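Local coordinates for protein transcriptional regulator, MarR family (Neisseria meningitidis serogroup B, PDB 3G3Z) that probably binds DNA as a transcription factor of the MarR family, regulating gene expression through its winged helix-turn-helix fold, at the interface of chains A and B. Coordinates in Å, arbitrary orientation; residue numbers count along the deposited sequence, not the author numbering. Chains: chain A/B, Transcriptional regulator, MarR family.

Contact 1: the interface of chains A and B. Residues chain A 16, 113-114, 117, 125; chain B 9, 132, 135-136, 139.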
loop_
_atom_site.group_PDB
_atom_site.type_symbol
_atom_site.label_atom_id
_atom_site.label_comp_id
_atom_site.label_asym_id
_atom_site.label_seq_id
_atom_site.Cartn_x
_atom_site.Cartn_y
_atom_site.Cartn_z
ATOM N N ILE A 16 0.590 3.415 -5.771
ATOM C CA ILE A 16 -0.226 2.404 -6.451
ATOM C C ILE A 16 -1.245 1.820 -5.463
ATOM O O ILE A 16 -2.453 1.786 -5.745
ATOM C CB ILE A 16 0.643 1.289 -7.095
ATOM C CG1 ILE A 16 1.718 1.880 -8.016
ATOM C CG2 ILE A 16 -0.213 0.313 -7.869
ATOM C CD1 ILE A 16 1.206 2.575 -9.269
ATOM N N VAL A 113 -6.582 -0.190 -17.879
ATOM C CA VAL A 113 -5.278 0.147 -17.320
ATOM C C VAL A 113 -4.177 -0.582 -18.083
ATOM O O VAL A 113 -3.198 0.028 -18.527
ATOM C CB VAL A 113 -5.229 -0.130 -15.791
ATOM C CG1 VAL A 113 -3.811 -0.087 -15.264
ATOM C CG2 VAL A 113 -6.103 0.881 -15.047
ATOM N N PHE A 114 -4.379 -1.877 -18.275
ATOM C CA PHE A 114 -3.339 -2.720 -18.818
ATOM C C PHE A 114 -3.299 -2.673 -20.336
ATOM O O PHE A 114 -2.318 -3.087 -20.930
ATOM C CB PHE A 114 -3.443 -4.139 -18.245
ATOM C CG PHE A 114 -3.098 -4.207 -16.777
ATOM C CD1 PHE A 114 -1.769 -4.168 -16.361
ATOM C CD2 PHE A 114 -4.103 -4.264 -15.811
ATOM C CE1 PHE A 114 -1.442 -4.208 -14.992
ATOM C CE2 PHE A 114 -3.797 -4.303 -14.451
ATOM C CZ PHE A 114 -2.460 -4.276 -14.038
ATOM N N PHE A 117 -0.727 -0.138 -20.367
ATOM C CA PHE A 117 0.534 -0.581 -19.788
ATOM C C PHE A 117 1.257 -1.618 -20.639
ATOM O O PHE A 117 2.463 -1.545 -20.793
ATOM C CB PHE A 117 0.364 -1.051 -18.339
ATOM C CG PHE A 117 1.614 -0.903 -17.528
ATOM C CD1 PHE A 117 2.122 0.365 -17.244
ATOM C CD2 PHE A 117 2.308 -2.020 -17.091
ATOM C CE1 PHE A 117 3.283 0.525 -16.520
ATOM C CE2 PHE A 117 3.484 -1.878 -16.358
ATOM C CZ PHE A 117 3.974 -0.600 -16.069
ATOM N N LEU A 125 7.104 -5.627 -14.648
ATOM C CA LEU A 125 6.790 -4.984 -13.379
ATOM C C LEU A 125 6.576 -6.022 -12.282
ATOM O O LEU A 125 7.087 -5.869 -11.178
ATOM C CB LEU A 125 5.575 -4.062 -13.510
ATOM C CG LEU A 125 5.181 -3.313 -12.226
ATOM C CD1 LEU A 125 6.090 -2.107 -11.976
ATOM C CD2 LEU A 125 3.742 -2.884 -12.300
ATOM N N LEU B 9 -1.832 -7.505 -9.826
ATOM C CA LEU B 9 -1.154 -6.289 -9.396
ATOM C C LEU B 9 -1.521 -5.962 -7.950
ATOM O O LEU B 9 -0.648 -5.731 -7.116
ATOM C CB LEU B 9 -1.502 -5.118 -10.318
ATOM C CG LEU B 9 -1.240 -3.704 -9.772
ATOM C CD1 LEU B 9 0.240 -3.363 -9.801
ATOM C CD2 LEU B 9 -2.041 -2.645 -10.518
ATOM N N LEU B 132 2.073 3.600 -14.520
ATOM C CA LEU B 132 0.975 2.797 -13.984
ATOM C C LEU B 132 0.015 3.654 -13.166
ATOM O O LEU B 132 -1.206 3.629 -13.386
ATOM C CB LEU B 132 1.510 1.662 -13.112
ATOM C CG LEU B 132 0.830 0.294 -13.168
ATOM C CD1 LEU B 132 0.983 -0.377 -11.819
ATOM C CD2 LEU B 132 -0.639 0.353 -13.540
ATOM N N VAL B 135 -2.178 6.062 -15.470
ATOM C CA VAL B 135 -3.282 5.394 -16.179
ATOM C C VAL B 135 -4.448 5.170 -15.235
ATOM O O VAL B 135 -5.602 5.457 -15.566
ATOM C CB VAL B 135 -2.881 3.997 -16.745
ATOM C CG1 VAL B 135 -3.818 3.603 -17.886
ATOM C CG2 VAL B 135 -1.436 3.989 -17.240
HETATM N N MSE B 136 -4.118 4.662 -14.052
HETATM C CA MSE B 136 -5.102 4.336 -13.037
HETATM C C MSE B 136 -5.852 5.579 -12.562
HETATM O O MSE B 136 -7.080 5.555 -12.476
HETATM C CB MSE B 136 -4.442 3.608 -11.857
HETATM C CG MSE B 136 -3.948 2.190 -12.166
HETATM SE SE MSE B 136 -2.896 1.380 -10.701
HETATM C CE MSE B 136 -2.164 2.996 -9.933
ATOM N N THR B 139 -8.126 6.926 -15.469
ATOM C CA THR B 139 -9.298 6.056 -15.639
ATOM C C THR B 139 -10.307 6.291 -14.516
ATOM O O THR B 139 -11.522 6.295 -14.748
ATOM C CB THR B 139 -8.885 4.547 -15.678
ATOM O OG1 THR B 139 -7.809 4.361 -16.604
ATOM C CG2 THR B 139 -10.050 3.646 -16.083
#
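B:Leu132, on helix 119-143 of chain B, pushes its forked side chain among A:Val113, A:Phe117, A:Leu125 and A:Ile16. Its two methyls divide the work: CD2 meets CG1 of A:Val113 at 3.6 Å, the side chains crossing at about a right angle, while CD1 points the other way, to CD2 of A:Leu125 at 3.8 Å and on to CD1 of A:Ile16. The stem of the leucine lies against A:Phe117, with CG 4.1 Å above the plane of that ring and offset toward its rim. One turn along, B:Met136, a selenomethionine, lays CG against both methyls of A:Val113. A small twist about the CG-SE bond (chi3 -29°) folds the terminal CE back onto A:Ile16; CE to CD1 of that isoleucine is 3.5 Å, a tight fit. B:Val135 covers the backbone side of A:Val113, its CG1 lying 3.8 Å from the valine CA, so A:Val113 is touched by B:Leu132, B:Val135 and B:Met136. At the other margin, CZ of A:Phe114 reaches CB and CD2 of B:Leu9, both at 3.9 Å. Behind this shell, CG1 of A:Val113 sits 4.2 Å above the plane of the A:Phe114 ring, over its centre, within its own chain, and probably helps to steady it. On chain B, the hydroxyl OG1 of B:Thr139 hydrogen-bonds to the carbonyl O of B:Val135 at 2.7 Å from above the carbonyl plane (39° out of it); the bond ties the hydroxyl back to its own helix. The patch is an apolar helix-to-helix seam of the two-fold dimer, and it probably helps to hold the two DNA-binding lobes of a MarR regulator together.

Contact 2: the interface of chains A and B. Residues chain A 5-6, 9, 132; chain B 113-114, 125-126.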
loop_
_atom_site.group_PDB
_atom_site.type_symbol
_atom_site.label_atom_id
_atom_site.label_comp_id
_atom_site.label_asym_id
_atom_site.label_seq_id
_atom_site.Cartn_x
_atom_site.Cartn_y
_atom_site.Cartn_z
ATOM N N GLN A 5 17.109 4.958 -3.721
ATOM C CA GLN A 5 16.347 3.911 -4.389
ATOM C C GLN A 5 15.144 3.485 -3.561
ATOM O O GLN A 5 14.036 3.357 -4.073
ATOM C CB GLN A 5 17.232 2.696 -4.576
ATOM C CG GLN A 5 17.241 2.171 -5.965
ATOM C CD GLN A 5 18.555 2.422 -6.628
ATOM O OE1 GLN A 5 19.520 1.681 -6.418
ATOM N NE2 GLN A 5 18.617 3.478 -7.426
ATOM N N LEU A 6 15.401 3.258 -2.276
ATOM C CA LEU A 6 14.404 2.810 -1.320
ATOM C C LEU A 6 13.310 3.853 -1.176
ATOM O O LEU A 6 12.128 3.518 -1.086
ATOM C CB LEU A 6 15.081 2.562 0.030
ATOM C CG LEU A 6 14.587 1.534 1.060
ATOM C CD1 LEU A 6 14.248 2.187 2.409
ATOM C CD2 LEU A 6 13.464 0.629 0.537
ATOM N N LEU A 9 11.273 3.799 -4.332
ATOM C CA LEU A 9 10.408 2.623 -4.345
ATOM C C LEU A 9 9.240 2.789 -3.376
ATOM O O LEU A 9 8.081 2.566 -3.740
ATOM C CB LEU A 9 11.200 1.340 -4.011
ATOM C CG LEU A 9 10.356 0.053 -4.000
ATOM C CD1 LEU A 9 9.999 -0.360 -5.427
ATOM C CD2 LEU A 9 11.048 -1.087 -3.274
ATOM N N LEU A 132 12.046 -7.702 -5.574
ATOM C CA LEU A 132 12.257 -6.720 -4.517
ATOM C C LEU A 132 11.651 -7.200 -3.203
ATOM O O LEU A 132 12.326 -7.191 -2.190
ATOM C CB LEU A 132 11.700 -5.356 -4.915
ATOM C CG LEU A 132 12.563 -4.604 -5.930
ATOM C CD1 LEU A 132 11.740 -3.553 -6.671
ATOM C CD2 LEU A 132 13.790 -3.981 -5.275
ATOM N N VAL B 113 19.087 -4.309 -0.999
ATOM C CA VAL B 113 17.825 -4.593 -1.670
ATOM C C VAL B 113 17.908 -4.467 -3.198
ATOM O O VAL B 113 17.352 -5.300 -3.919
ATOM C CB VAL B 113 16.672 -3.751 -1.053
ATOM C CG1 VAL B 113 15.508 -3.563 -2.018
ATOM C CG2 VAL B 113 16.203 -4.393 0.252
ATOM N N PHE B 114 18.625 -3.448 -3.674
ATOM C CA PHE B 114 18.732 -3.192 -5.108
ATOM C C PHE B 114 19.987 -3.783 -5.756
ATOM O O PHE B 114 20.252 -3.555 -6.942
ATOM C CB PHE B 114 18.592 -1.690 -5.389
ATOM C CG PHE B 114 17.211 -1.173 -5.133
ATOM C CD1 PHE B 114 16.258 -1.178 -6.147
ATOM C CD2 PHE B 114 16.842 -0.725 -3.866
ATOM C CE1 PHE B 114 14.966 -0.719 -5.909
ATOM C CE2 PHE B 114 15.553 -0.267 -3.620
ATOM C CZ PHE B 114 14.615 -0.264 -4.644
ATOM N N LEU B 125 11.903 1.011 -13.885
ATOM C CA LEU B 125 10.911 0.505 -12.945
ATOM C C LEU B 125 10.128 1.651 -12.278
ATOM O O LEU B 125 8.903 1.596 -12.154
ATOM C CB LEU B 125 11.587 -0.369 -11.882
ATOM C CG LEU B 125 10.713 -0.773 -10.684
ATOM C CD1 LEU B 125 9.722 -1.852 -11.065
ATOM C CD2 LEU B 125 11.581 -1.219 -9.508
ATOM N N PHE B 126 10.844 2.687 -11.852
ATOM C CA PHE B 126 10.203 3.845 -11.237
ATOM C C PHE B 126 9.334 4.622 -12.219
ATOM O O PHE B 126 8.258 5.090 -11.857
ATOM C CB PHE B 126 11.239 4.753 -10.564
ATOM C CG PHE B 126 12.015 4.068 -9.466
ATOM C CD1 PHE B 126 11.427 3.053 -8.706
ATOM C CD2 PHE B 126 13.329 4.438 -9.186
ATOM C CE1 PHE B 126 12.136 2.408 -7.685
ATOM C CE2 PHE B 126 14.053 3.799 -8.161
ATOM C CZ PHE B 126 13.448 2.784 -7.408
HETATM O O HOH W 1 20.620 -0.790 -8.256
#
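A:Gln5, A:Leu6 and A:Leu9 lie on the first helix of chain A (5-25), with helical backbone angles at A:Gln5, and face B:Phe114, whose psi of 8° departs from regular helix at the end of helix 93-114. In this MarR-family dimer the terminal helices of the two subunits interlock, and here the B:Phe114 ring is clasped between two elements of chain A. Over one face stands CG of A:Gln5, 3.4 Å from the ring centroid in a CH-pi contact, with CB beside it above CD2 and CE2. On the opposite face CD2 of A:Leu132 makes a second CH-pi contact, offset toward the rim and 3.5 Å from CE1. The edge of the ring is met in its plane by CB of A:Leu9, 3.8 Å from CZ. Packing on both faces and at this edge should restrict rotation of the ring. The glutamine chain bends at chi2 (110°), which carries its amide past the ring toward CB of B:Phe114, the amide and ring planes lying 66° apart. From there the carbonyl OE1 is linked through water 1 to the backbone of B:Phe114, the water lying 3.3 Å from OE1 of A:Gln5, a long contact, and 3.1 Å from O of B:Phe114, so polar and apolar parts of A:Gln5 both engage the same residue. CD2 of A:Leu132 also touches CG1 of B:Val113, while CD1 meets CD2 of B:Leu125 tip to tip at 3.7 Å. B:Phe126 approaches the backbone of the first helix, its ring tip CZ lying 3.4 Å from the carbonyl O of A:Gln5 and CE1 3.8 Å from CA of A:Leu9. A:Leu6 contributes at the border, where its CA comes near CE2 of B:Phe114.

The C-alpha centres of contact 1 and contact 2 lie about 18 Å apart, and both draw on the first helix and the last two helices of the protein. Residues 9, 113, 114, 125 and 132 occur in both with the chains exchanged, so the patches are largely two-fold-related, separate parts of one interface that share residue positions but not atoms. The copies are not identical in detail: residue 132 has chi1 -142° in chain B at contact 1 but -75° in chain A at contact 2. Together the patches bind the chains along both halves of the dimer, which may help to set the spacing of the two DNA-binding lobes.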